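Glucose-binding protein (Thermus thermophilus HB27, PDB 2B3F) binds glucose and galactose, holding galactose between its lobes here, and probably delivers sugar to a binding-protein-dependent transport system. Local coordinates at residues A[73-76]-A[77-80]; A[143-146]-A[147-151]; A[169-172]-A[173-176]; A[192-195]-A[196-200]; A[358-361]-A[362-365]. One frame throughout, in Å; residues are numbered along the deposited sequence.

Contact 1 (A[73-76]-A[77-80])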
loop_
_atom_site.group_PDB
_atom_site.type_symbol
_atom_site.label_atom_id
_atom_site.label_comp_id
_atom_site.label_asym_id
_atom_site.label_seq_id
_atom_site.Cartn_x
_atom_site.Cartn_y
_atom_site.Cartn_z
ATOM N N GLY A 73 -7.165 1.884 -14.959
ATOM C CA GLY A 73 -6.986 0.865 -15.983
ATOM C C GLY A 73 -7.948 -0.295 -15.907
ATOM O O GLY A 73 -7.936 -1.155 -16.801
ATOM N N THR A 74 -8.768 -0.352 -14.856
ATOM C CA THR A 74 -9.742 -1.444 -14.738
ATOM C C THR A 74 -11.185 -0.956 -14.918
ATOM O O THR A 74 -11.708 -1.062 -16.030
ATOM C CB THR A 74 -9.515 -2.248 -13.458
ATOM O OG1 THR A 74 -8.154 -2.737 -13.466
ATOM C CG2 THR A 74 -10.465 -3.440 -13.392
ATOM N N TRP A 75 -11.827 -0.430 -13.877
ATOM C CA TRP A 75 -13.287 -0.184 -13.970
ATOM C C TRP A 75 -13.633 1.167 -14.584
ATOM O O TRP A 75 -14.751 1.337 -15.089
ATOM C CB TRP A 75 -14.021 -0.460 -12.628
ATOM C CG TRP A 75 -13.792 -1.887 -12.217
ATOM C CD1 TRP A 75 -13.130 -2.339 -11.109
ATOM C CD2 TRP A 75 -14.145 -3.042 -12.971
ATOM N NE1 TRP A 75 -13.062 -3.710 -11.127
ATOM C CE2 TRP A 75 -13.671 -4.171 -12.259
ATOM C CE3 TRP A 75 -14.808 -3.242 -14.186
ATOM C CZ2 TRP A 75 -13.850 -5.474 -12.718
ATOM C CZ3 TRP A 75 -14.980 -4.537 -14.645
ATOM C CH2 TRP A 75 -14.498 -5.640 -13.913
ATOM N N VAL A 76 -12.674 2.095 -14.571
ATOM C CA VAL A 76 -12.847 3.401 -15.232
ATOM C C VAL A 76 -12.790 3.273 -16.753
ATOM O O VAL A 76 -13.750 3.682 -17.453
ATOM C CB VAL A 76 -11.841 4.439 -14.712
ATOM C CG1 VAL A 76 -11.910 5.717 -15.532
ATOM C CG2 VAL A 76 -12.112 4.734 -13.220
ATOM N N VAL A 77 -11.715 2.695 -17.291
ATOM C CA VAL A 77 -11.626 2.505 -18.747
ATOM C C VAL A 77 -12.747 1.618 -19.283
ATOM O O VAL A 77 -13.123 1.725 -20.452
ATOM C CB VAL A 77 -10.260 1.932 -19.234
ATOM C CG1 VAL A 77 -9.137 2.919 -18.977
ATOM C CG2 VAL A 77 -9.971 0.607 -18.607
ATOM N N ALA A 78 -13.279 0.748 -18.434
ATOM C CA ALA A 78 -14.404 -0.102 -18.806
ATOM C C ALA A 78 -15.758 0.609 -18.716
ATOM O O ALA A 78 -16.786 -0.018 -18.966
ATOM C CB ALA A 78 -14.406 -1.359 -17.964
ATOM N N ASN A 79 -15.758 1.891 -18.337
ATOM C CA ASN A 79 -16.978 2.696 -18.281
ATOM C C ASN A 79 -17.985 2.148 -17.267
ATOM O O ASN A 79 -19.191 2.137 -17.508
ATOM C CB ASN A 79 -17.576 2.796 -19.705
ATOM C CG ASN A 79 -16.631 3.505 -20.681
ATOM O OD1 ASN A 79 -16.221 2.936 -21.715
ATOM N ND2 ASN A 79 -16.238 4.734 -20.332
ATOM N N ARG A 80 -17.482 1.671 -16.128
ATOM C CA ARG A 80 -18.335 1.093 -15.077
ATOM C C ARG A 80 -18.472 1.954 -13.823
ATOM O O ARG A 80 -19.187 1.569 -12.897
ATOM C CB ARG A 80 -17.806 -0.298 -14.679
ATOM C CG ARG A 80 -17.913 -1.328 -15.772
ATOM C CD ARG A 80 -19.368 -1.651 -16.211
ATOM N NE ARG A 80 -19.389 -2.809 -17.126
ATOM C CZ ARG A 80 -19.611 -4.069 -16.744
ATOM N NH1 ARG A 80 -19.842 -4.363 -15.474
ATOM N NH2 ARG A 80 -19.596 -5.061 -17.633
#
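Trp75 and Arg80 meet where helix 69-76 ends in a Schellman motif, the chain reversing through a type I beta turn from Val76 to Asn79. Two bonds reach back into the last helical turn. Arg80 N donates to Trp75 O at 2.9 Å and lies nearly along the C=O axis (C=O...N 176°), whereas Asn79 N comes to Val76 O at 2.8 Å from above the carbonyl plane. Asn79 itself takes the positive phi that lets the chain leave the helix. Before them, Ala78 N makes a weak bond with Thr74 O.

The Arg80 side chain can be followed outward from this backbone bond. Its CB lies 3.5 Å from Trp75 O, beside the same carbonyl oxygen that accepts from the Arg80 amide. CG, anti to the carbonyl carbon, then stands 4.0 Å from Trp75 CE3, approaching the indole obliquely. A bend at chi2 (-63°) turns CD and NE away from the tryptophan, and the guanidinium plane is 39° from the indole plane. At the tip, NH1 donates to the backbone carbonyl of Met54 at the end of helix 44-55, the helix whose Leu50, Met54 and Leu55 also pack on Trp75. Ala78 adds its methyl to the same indole, CB being 4.2 Å from Trp75 CE3. Earlier in the same turn, Val77 CG2 lies 3.2 Å from Gly73 O.

Contact 2 (A[143-146]-A[147-151]). Unlike the reference sequence in segment 143-146: Lys144 (reference Glu).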
loop_
_atom_site.group_PDB
_atom_site.type_symbol
_atom_site.label_atom_id
_atom_site.label_comp_id
_atom_site.label_asym_id
_atom_site.label_seq_id
_atom_site.Cartn_x
_atom_site.Cartn_y
_atom_site.Cartn_z
ATOM N N ASP A 143 23.736 -2.027 1.404
ATOM C CA ASP A 143 25.041 -2.613 1.770
ATOM C C ASP A 143 25.177 -2.758 3.276
ATOM O O ASP A 143 25.572 -3.816 3.764
ATOM C CB ASP A 143 26.211 -1.801 1.192
ATOM C CG ASP A 143 26.430 -2.068 -0.290
ATOM O OD1 ASP A 143 25.968 -3.102 -0.802
ATOM O OD2 ASP A 143 27.047 -1.234 -0.969
ATOM N N LYS A 144 24.825 -1.713 4.018
ATOM C CA LYS A 144 24.849 -1.790 5.481
ATOM C C LYS A 144 23.804 -2.772 6.052
ATOM O O LYS A 144 24.036 -3.431 7.058
ATOM C CB LYS A 144 24.688 -0.396 6.101
ATOM C CG LYS A 144 25.811 0.584 5.722
ATOM C CD LYS A 144 25.545 2.004 6.245
ATOM C CE LYS A 144 26.626 2.982 5.790
ATOM N NZ LYS A 144 27.083 3.889 6.894
ATOM N N PHE A 145 22.649 -2.869 5.401
ATOM C CA PHE A 145 21.646 -3.867 5.767
ATOM C C PHE A 145 22.215 -5.283 5.660
ATOM O O PHE A 145 22.065 -6.098 6.563
ATOM C CB PHE A 145 20.395 -3.715 4.865
ATOM C CG PHE A 145 19.353 -4.769 5.086
ATOM C CD1 PHE A 145 18.331 -4.581 6.009
ATOM C CD2 PHE A 145 19.378 -5.943 4.353
ATOM C CE1 PHE A 145 17.370 -5.561 6.211
ATOM C CE2 PHE A 145 18.430 -6.931 4.552
ATOM C CZ PHE A 145 17.427 -6.743 5.488
ATOM N N LEU A 146 22.842 -5.579 4.538
ATOM C CA LEU A 146 23.370 -6.915 4.305
ATOM C C LEU A 146 24.494 -7.255 5.288
ATOM O O LEU A 146 24.556 -8.367 5.780
ATOM C CB LEU A 146 23.863 -7.046 2.868
ATOM C CG LEU A 146 22.764 -7.008 1.796
ATOM C CD1 LEU A 146 23.398 -6.861 0.431
ATOM C CD2 LEU A 146 21.882 -8.236 1.865
ATOM N N ALA A 147 25.358 -6.283 5.569
ATOM C CA ALA A 147 26.437 -6.455 6.570
ATOM C C ALA A 147 25.907 -6.669 7.987
ATOM O O ALA A 147 26.374 -7.552 8.714
ATOM C CB ALA A 147 27.396 -5.256 6.527
ATOM N N THR A 148 24.920 -5.870 8.385
ATOM C CA THR A 148 24.287 -6.044 9.692
ATOM C C THR A 148 23.595 -7.403 9.819
ATOM O O THR A 148 23.681 -8.059 10.850
ATOM C CB THR A 148 23.297 -4.886 9.996
ATOM O OG1 THR A 148 24.032 -3.660 10.133
ATOM C CG2 THR A 148 22.506 -5.152 11.274
ATOM N N CYS A 149 22.903 -7.830 8.772
ATOM C CA CYS A 149 22.256 -9.136 8.801
ATOM C C CYS A 149 23.269 -10.284 8.947
ATOM O O CYS A 149 22.993 -11.270 9.620
ATOM C CB CYS A 149 21.397 -9.340 7.540
ATOM S SG CYS A 149 19.841 -8.421 7.593
ATOM N N GLN A 150 24.429 -10.148 8.306
ATOM C CA GLN A 150 25.506 -11.146 8.441
ATOM C C GLN A 150 26.010 -11.201 9.896
ATOM O O GLN A 150 26.085 -12.271 10.509
ATOM C CB GLN A 150 26.645 -10.824 7.479
ATOM C CG GLN A 150 27.661 -11.957 7.309
ATOM C CD GLN A 150 27.109 -13.122 6.492
ATOM O OE1 GLN A 150 26.201 -13.840 6.934
ATOM N NE2 GLN A 150 27.668 -13.323 5.293
ATOM N N THR A 151 26.304 -10.032 10.455
ATOM C CA THR A 151 26.603 -9.904 11.887
ATOM C C THR A 151 25.549 -10.600 12.750
ATOM O O THR A 151 25.888 -11.314 13.699
ATOM C CB THR A 151 26.699 -8.420 12.302
ATOM O OG1 THR A 151 27.744 -7.789 11.564
ATOM C CG2 THR A 151 26.987 -8.270 13.794
#
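A cysteine sulfur seated over a phenylalanine ring distinguishes this turn of helix 142-154: Cys149 SG lies 3.8 Å from the centroid of the Phe145 ring and only 21° off its normal. The sulfur is displaced toward the rim, so its nearest ring atom is CZ, at 3.6 Å from SG. Two torsions bring the groups together. Phe145 holds CG anti to its own nitrogen (chi1 175°), and Cys149, one turn on, has SG anti to the carbonyl carbon (chi1 -76°), which lays the thiol back along the helix onto the ring. Beneath the pair, Cys149 N donates to Phe145 O at 2.9 Å, fixing the spacing of the two residues.

The other face of the helix is more polar. Thr148 N bonds to Lys144 O at 2.9 Å, and Thr148 OG1 lies 3.1 Å from the same oxygen. Lys144 differs from the reference sequence, which has glutamate here. Further along, Ala147 O is gripped twice by Thr151, whose N and OG1 reach it from opposite faces of the carbonyl plane.

Were Phe145 replaced by alanine, the Cys149 sulfur would probably lose its aromatic partner and a gap would open toward Val211. The ring also meets Trp142 edge-to-face and touches Pro139, while Leu146 packs on Arg210 and Val211 of helix 199-212. The whole is an i to i+4 sulfur-aromatic contact on the buried side of an amphipathic alpha-helix.

Contact 3 (A[169-172]-A[173-176])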
loop_
_atom_site.group_PDB
_atom_site.type_symbol
_atom_site.label_atom_id
_atom_site.label_comp_id
_atom_site.label_asym_id
_atom_site.label_seq_id
_atom_site.Cartn_x
_atom_site.Cartn_y
_atom_site.Cartn_z
ATOM N N GLN A 169 6.700 -10.095 -0.805
ATOM C CA GLN A 169 7.989 -10.187 -1.481
ATOM C C GLN A 169 8.066 -9.135 -2.584
ATOM O O GLN A 169 9.085 -8.486 -2.750
ATOM C CB GLN A 169 8.197 -11.590 -2.034
ATOM C CG GLN A 169 8.157 -12.670 -0.967
ATOM C CD GLN A 169 7.823 -14.055 -1.536
ATOM O OE1 GLN A 169 7.980 -14.308 -2.746
ATOM N NE2 GLN A 169 7.303 -14.938 -0.672
ATOM N N GLN A 170 6.970 -8.953 -3.307
ATOM C CA GLN A 170 6.856 -7.855 -4.272
ATOM C C GLN A 170 7.016 -6.515 -3.558
ATOM O O GLN A 170 7.680 -5.615 -4.062
ATOM C CB GLN A 170 5.513 -7.882 -4.963
ATOM C CG GLN A 170 5.180 -9.143 -5.796
ATOM C CD GLN A 170 3.831 -8.992 -6.466
ATOM O OE1 GLN A 170 3.556 -7.957 -7.072
ATOM N NE2 GLN A 170 2.976 -10.000 -6.346
ATOM N N HIS A 171 6.393 -6.404 -2.385
ATOM C CA HIS A 171 6.460 -5.210 -1.556
ATOM C C HIS A 171 7.894 -4.867 -1.191
ATOM O O HIS A 171 8.323 -3.737 -1.329
ATOM C CB HIS A 171 5.622 -5.363 -0.290
ATOM C CG HIS A 171 5.446 -4.075 0.440
ATOM N ND1 HIS A 171 4.281 -3.338 0.379
ATOM C CD2 HIS A 171 6.315 -3.366 1.200
ATOM C CE1 HIS A 171 4.439 -2.233 1.090
ATOM N NE2 HIS A 171 5.658 -2.230 1.607
ATOM N N LEU A 172 8.631 -5.868 -0.721
ATOM C CA LEU A 172 10.052 -5.697 -0.463
ATOM C C LEU A 172 10.803 -5.252 -1.729
ATOM O O LEU A 172 11.620 -4.326 -1.682
ATOM C CB LEU A 172 10.627 -7.016 0.014
ATOM C CG LEU A 172 12.123 -7.073 0.197
ATOM C CD1 LEU A 172 12.610 -6.064 1.240
ATOM C CD2 LEU A 172 12.446 -8.533 0.605
ATOM N N TRP A 173 10.503 -5.894 -2.853
ATOM C CA TRP A 173 11.152 -5.587 -4.123
ATOM C C TRP A 173 10.991 -4.106 -4.511
ATOM O O TRP A 173 11.941 -3.492 -4.945
ATOM C CB TRP A 173 10.617 -6.458 -5.260
ATOM C CG TRP A 173 11.313 -6.227 -6.579
ATOM C CD1 TRP A 173 12.440 -6.866 -7.046
ATOM C CD2 TRP A 173 10.943 -5.289 -7.613
ATOM N NE1 TRP A 173 12.784 -6.387 -8.284
ATOM C CE2 TRP A 173 11.887 -5.426 -8.666
ATOM C CE3 TRP A 173 9.910 -4.355 -7.750
ATOM C CZ2 TRP A 173 11.818 -4.665 -9.841
ATOM C CZ3 TRP A 173 9.841 -3.600 -8.908
ATOM C CH2 TRP A 173 10.800 -3.755 -9.942
ATOM N N GLU A 174 9.810 -3.519 -4.311
ATOM C CA GLU A 174 9.640 -2.117 -4.770
ATOM C C GLU A 174 10.504 -1.158 -3.947
ATOM O O GLU A 174 10.991 -0.157 -4.469
ATOM C CB GLU A 174 8.183 -1.678 -4.886
ATOM C CG GLU A 174 7.364 -1.569 -3.626
ATOM C CD GLU A 174 5.916 -1.153 -3.926
ATOM O OE1 GLU A 174 5.482 -1.274 -5.106
ATOM O OE2 GLU A 174 5.220 -0.735 -2.981
ATOM N N SER A 175 10.729 -1.472 -2.677
ATOM C CA SER A 175 11.694 -0.693 -1.867
ATOM C C SER A 175 13.122 -0.856 -2.393
ATOM O O SER A 175 13.859 0.119 -2.557
ATOM C CB SER A 175 11.652 -1.069 -0.400
ATOM O OG SER A 175 10.680 -0.321 0.309
ATOM N N VAL A 176 13.519 -2.101 -2.648
ATOM C CA VAL A 176 14.844 -2.365 -3.205
ATOM C C VAL A 176 15.034 -1.647 -4.541
ATOM O O VAL A 176 16.055 -0.977 -4.742
ATOM C CB VAL A 176 15.114 -3.894 -3.345
ATOM C CG1 VAL A 176 16.406 -4.161 -4.116
ATOM C CG2 VAL A 176 15.147 -4.564 -1.979
HETATM O O HOH W 1 8.255 -1.201 -0.097
#
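His171 and Glu174 lie one turn apart on helix 166-190 of this solute-binding protein, an alpha-helix buried near the sugar site; the His171 side chain comes within about 7 Å of the bound galactose. Glu174 sends its CG between its own N and carbonyl carbon (chi1 67°), an uncommon choice in a helix, which sets CG 3.3 Å from His171 O. From there the extended chain carries OE2 to one side of the imidazole, obliquely and toward the rim, with His171 ND1 4.4 Å from OE2 and the two not in contact. Each is held by outside partners: OE2 by the hydroxyls of Ser121 and Ser345, ND1 by His348 of the sugar pocket and NE2 by the carbonyl of Ser121. The bond to His348 probably helps to position that residue, so that His171 acts from the second shell.

Trp173 leaves the helix in another direction from Glu174. Its indole passes Gln170 O at a slant and goes on to meet the rings of Trp205 and Phe360. Leu172 and Val176 form an apolar edge facing helix 199-212, their methyls CD1 and CG2 a loose 4.4 Å apart, while Val176 N donates to Leu172 O in the carbonyl plane. On the histidine side, Ser175 OG, hydrogen-bonded to Ser266 OG, also lies 2.6 Å from a water that donates to His171 O at 2.8 Å.

Contact 4 (A[192-195]-A[196-200])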
loop_
_atom_site.group_PDB
_atom_site.type_symbol
_atom_site.label_atom_id
_atom_site.label_comp_id
_atom_site.label_asym_id
_atom_site.label_seq_id
_atom_site.Cartn_x
_atom_site.Cartn_y
_atom_site.Cartn_z
ATOM N N GLY A 192 7.596 3.837 -19.366
ATOM C CA GLY A 192 8.242 3.072 -20.433
ATOM C C GLY A 192 9.542 3.659 -20.948
ATOM O O GLY A 192 10.083 3.187 -21.954
ATOM N N LYS A 193 10.062 4.678 -20.268
ATOM C CA LYS A 193 11.323 5.290 -20.687
ATOM C C LYS A 193 12.514 4.452 -20.286
ATOM O O LYS A 193 13.551 4.498 -20.948
ATOM C CB LYS A 193 11.470 6.705 -20.129
ATOM C CG LYS A 193 10.557 7.703 -20.850
ATOM C CD LYS A 193 10.787 9.116 -20.350
ATOM C CE LYS A 193 10.026 10.138 -21.201
ATOM N NZ LYS A 193 9.749 11.376 -20.387
ATOM N N LEU A 194 12.375 3.689 -19.206
ATOM C CA LEU A 194 13.420 2.759 -18.791
ATOM C C LEU A 194 12.858 1.350 -18.895
ATOM O O LEU A 194 11.808 1.048 -18.320
ATOM C CB LEU A 194 13.880 3.042 -17.369
ATOM C CG LEU A 194 14.995 2.154 -16.799
ATOM C CD1 LEU A 194 16.343 2.430 -17.442
ATOM C CD2 LEU A 194 15.084 2.372 -15.325
ATOM N N LYS A 195 13.571 0.499 -19.630
ATOM C CA LYS A 195 13.197 -0.896 -19.770
ATOM C C LYS A 195 13.633 -1.684 -18.529
ATOM O O LYS A 195 14.646 -1.362 -17.895
ATOM C CB LYS A 195 13.821 -1.505 -21.031
ATOM C CG LYS A 195 13.241 -0.951 -22.336
ATOM C CD LYS A 195 13.610 -1.801 -23.566
ATOM C CE LYS A 195 12.848 -3.153 -23.592
ATOM N NZ LYS A 195 12.922 -3.987 -24.864
ATOM N N PHE A 196 12.849 -2.714 -18.203
ATOM C CA PHE A 196 13.167 -3.625 -17.104
ATOM C C PHE A 196 14.454 -4.404 -17.369
ATOM O O PHE A 196 15.107 -4.849 -16.447
ATOM C CB PHE A 196 12.007 -4.596 -16.855
ATOM C CG PHE A 196 10.790 -3.932 -16.265
ATOM C CD1 PHE A 196 10.652 -3.820 -14.895
ATOM C CD2 PHE A 196 9.813 -3.386 -17.082
ATOM C CE1 PHE A 196 9.533 -3.195 -14.349
ATOM C CE2 PHE A 196 8.709 -2.745 -16.536
ATOM C CZ PHE A 196 8.581 -2.657 -15.179
ATOM N N THR A 197 14.797 -4.545 -18.641
ATOM C CA THR A 197 16.013 -5.222 -19.070
ATOM C C THR A 197 17.240 -4.302 -19.111
ATOM O O THR A 197 18.339 -4.764 -19.400
ATOM C CB THR A 197 15.823 -5.830 -20.462
ATOM O OG1 THR A 197 15.306 -4.828 -21.345
ATOM C CG2 THR A 197 14.866 -6.997 -20.413
ATOM N N ASP A 198 17.066 -3.018 -18.823
ATOM C CA ASP A 198 18.215 -2.123 -18.668
ATOM C C ASP A 198 19.078 -2.606 -17.509
ATOM O O ASP A 198 18.554 -2.978 -16.450
ATOM C CB ASP A 198 17.779 -0.689 -18.386
ATOM C CG ASP A 198 18.943 0.292 -18.464
ATOM O OD1 ASP A 198 19.693 0.446 -17.477
ATOM O OD2 ASP A 198 19.091 0.897 -19.537
ATOM N N PRO A 199 20.421 -2.600 -17.691
ATOM C CA PRO A 199 21.311 -2.977 -16.581
ATOM C C PRO A 199 20.988 -2.345 -15.230
ATOM O O PRO A 199 21.114 -3.007 -14.201
ATOM C CB PRO A 199 22.699 -2.571 -17.110
ATOM C CG PRO A 199 22.579 -2.830 -18.567
ATOM C CD PRO A 199 21.186 -2.336 -18.925
ATOM N N LYS A 200 20.581 -1.075 -15.226
ATOM C CA LYS A 200 20.213 -0.400 -13.980
ATOM C C LYS A 200 19.060 -1.134 -13.284
ATOM O O LYS A 200 19.075 -1.292 -12.070
ATOM C CB LYS A 200 19.820 1.067 -14.239
ATOM C CG LYS A 200 21.027 1.960 -14.607
ATOM C CD LYS A 200 20.668 3.440 -14.838
ATOM C CE LYS A 200 19.845 3.665 -16.101
ATOM N NZ LYS A 200 19.457 5.109 -16.268
HETATM O O HOH W 2 14.542 -5.847 -23.626
#
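Van der Waals contact comes chiefly from Leu194, whose CD1 sits 3.5 Å from Asp198 CG, the two side chains crossing at about a right angle. The same methyl has Lys200 CE 3.9 Å away, so it touches both the carboxylate and the lysine stem. Leu194 reaches this place with CG anti to its nitrogen (chi1 -179°). The aromatic contact is T-shaped, the Phe196 ring meeting that of Trp190.

Among the backbone bonds, Asp198 N donates to Lys195 O at 3.1 Å from well above the carbonyl plane, closing a type I beta turn from Lys195 to Asp198. Phe196 N donates to Gln381 OE1 of helix 373-387. The turn leads straight into helix 199-212, where Asp198 is the N-cap: its OD1 accepts from Lys200 N at 2.9 Å, on the anti side of the carboxylate. With alanine in place of Asp198, the Lys200 amide would probably lose its capping acceptor and Leu194 CD1 the carboxylate it rests against.

Charged and water-mediated links complete the set. Lys195 and Thr197 run side by side, and a water accepts from Lys195 NZ at 2.8 Å while lying 2.6 Å from Thr197 OG1. Lys200 NZ forms a salt bridge with Asp185 of helix 166-190.

Contact 5 (A[358-361]-A[362-365])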
loop_
_atom_site.group_PDB
_atom_site.type_symbol
_atom_site.label_atom_id
_atom_site.label_comp_id
_atom_site.label_asym_id
_atom_site.label_seq_id
_atom_site.Cartn_x
_atom_site.Cartn_y
_atom_site.Cartn_z
ATOM N N SER A 358 -1.047 -7.829 -11.714
ATOM C CA SER A 358 -1.499 -9.205 -11.496
ATOM C C SER A 358 -0.473 -10.220 -12.007
ATOM O O SER A 358 -0.398 -11.324 -11.497
ATOM C CB SER A 358 -2.850 -9.437 -12.167
ATOM O OG SER A 358 -2.735 -9.290 -13.580
ATOM N N GLN A 359 0.331 -9.839 -12.984
ATOM C CA GLN A 359 1.317 -10.753 -13.560
ATOM C C GLN A 359 2.667 -10.629 -12.861
ATOM O O GLN A 359 3.515 -11.509 -12.961
ATOM C CB GLN A 359 1.429 -10.497 -15.046
ATOM C CG GLN A 359 0.157 -10.892 -15.776
ATOM C CD GLN A 359 0.351 -10.940 -17.247
ATOM O OE1 GLN A 359 0.872 -11.926 -17.776
ATOM N NE2 GLN A 359 -0.026 -9.875 -17.929
ATOM N N PHE A 360 2.868 -9.550 -12.114
ATOM C CA PHE A 360 4.146 -9.358 -11.445
ATOM C C PHE A 360 4.389 -10.416 -10.368
ATOM O O PHE A 360 5.527 -10.707 -10.040
ATOM C CB PHE A 360 4.277 -7.957 -10.847
ATOM C CG PHE A 360 5.698 -7.577 -10.517
ATOM C CD1 PHE A 360 6.618 -7.318 -11.535
ATOM C CD2 PHE A 360 6.121 -7.475 -9.194
ATOM C CE1 PHE A 360 7.923 -6.953 -11.230
ATOM C CE2 PHE A 360 7.416 -7.119 -8.899
ATOM C CZ PHE A 360 8.327 -6.870 -9.936
ATOM N N GLY A 361 3.326 -10.982 -9.795
ATOM C CA GLY A 361 3.490 -12.064 -8.820
ATOM C C GLY A 361 4.119 -13.307 -9.442
ATOM O O GLY A 361 4.889 -14.019 -8.788
ATOM N N THR A 362 3.782 -13.549 -10.706
ATOM C CA THR A 362 4.382 -14.630 -11.510
ATOM C C THR A 362 5.859 -14.395 -11.755
ATOM O O THR A 362 6.704 -15.293 -11.627
ATOM C CB THR A 362 3.658 -14.747 -12.868
ATOM O OG1 THR A 362 2.281 -15.025 -12.631
ATOM C CG2 THR A 362 4.250 -15.874 -13.735
ATOM N N VAL A 363 6.193 -13.164 -12.115
ATOM C CA VAL A 363 7.582 -12.767 -12.206
ATOM C C VAL A 363 8.319 -13.054 -10.904
ATOM O O VAL A 363 9.425 -13.603 -10.902
ATOM C CB VAL A 363 7.733 -11.268 -12.569
ATOM C CG1 VAL A 363 9.196 -10.862 -12.586
ATOM C CG2 VAL A 363 7.086 -10.996 -13.904
ATOM N N MET A 364 7.712 -12.681 -9.785
ATOM C CA MET A 364 8.339 -12.892 -8.509
ATOM C C MET A 364 8.526 -14.389 -8.236
ATOM O O MET A 364 9.595 -14.790 -7.797
ATOM C CB MET A 364 7.531 -12.202 -7.394
ATOM C CG MET A 364 8.127 -12.368 -6.013
ATOM S SD MET A 364 9.802 -11.705 -5.876
ATOM C CE MET A 364 9.513 -9.961 -6.299
ATOM N N GLU A 365 7.520 -15.208 -8.528
ATOM C CA GLU A 365 7.675 -16.687 -8.430
ATOM C C GLU A 365 8.902 -17.187 -9.186
ATOM O O GLU A 365 9.704 -17.970 -8.648
ATOM C CB GLU A 365 6.447 -17.414 -8.941
ATOM C CG GLU A 365 5.271 -17.317 -8.004
ATOM C CD GLU A 365 4.052 -18.089 -8.477
ATOM O OE1 GLU A 365 3.847 -18.221 -9.712
ATOM O OE2 GLU A 365 3.279 -18.561 -7.600
HETATM O O HOH W 3 1.075 -13.244 -10.575
#
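Phe360 packs against both Val363 and Met364 on the next turn of helix 354-370. Its ring leaves the backbone with CG anti to N (chi1 -163°), and both neighbours approach it obliquely: Val363 CB is 4.2 Å from Phe360 CD1, and Met364 CE is 4.4 Å from Phe360 CE2. Met364 gets there by folding. Its CG is also anti to N, but successive bends of the same sense at chi2 and chi3 (59° and 60°) curl the chain and bring the terminal methyl round toward the phenyl ring. Val363 is less contorted, with CG1 anti to N and CG2 beside it, 3.7 Å from Gln359 O.

The exposed side of the helix has different conformations. Thr362 turns OG1 anti to its carbonyl carbon, toward the preceding turn, where a water donates to Ser358 O at 2.6 Å and lies 3.0 Å from Thr362 OG1. Glu365 carries its CG over Gly361 O at 3.4 Å and then extends away. Backbone bonds of the alpha-helical kind run beneath, from Val363 N to Gln359 O, Met364 N to Phe360 O and Glu365 N to Gly361 O; Thr362 N adds a weak bond to Gln359 O.

Gly361 O has a further donor in Asn166 ND2, at the start of helix 166-190. That helix also presents Gln170 to Phe360 and Gln169 to Met364, whereas Val363 touches Ala379 of helix 373-387 and, with Met364, Trp205 of helix 199-212.

Overall arrangement
The five contacts follow in series along the chain, none enclosing or crossing another, and each is a local turn between adjoining segments. Contact 1 ends helix 69-76, far from contact 2 on helix 142-154; their centres are about 45 Å apart, on opposite sides of the chain's centre. Contact 3 lies on helix 166-190, and contact 4 closes the turn from that helix into helix 199-212. Contact 5 returns to touch contact 3, bringing helix 354-370 against helix 166-190. Helix 199-212 is shared ground, capped in contact 4 and packed against by side chains of contacts 2, 3 and 5.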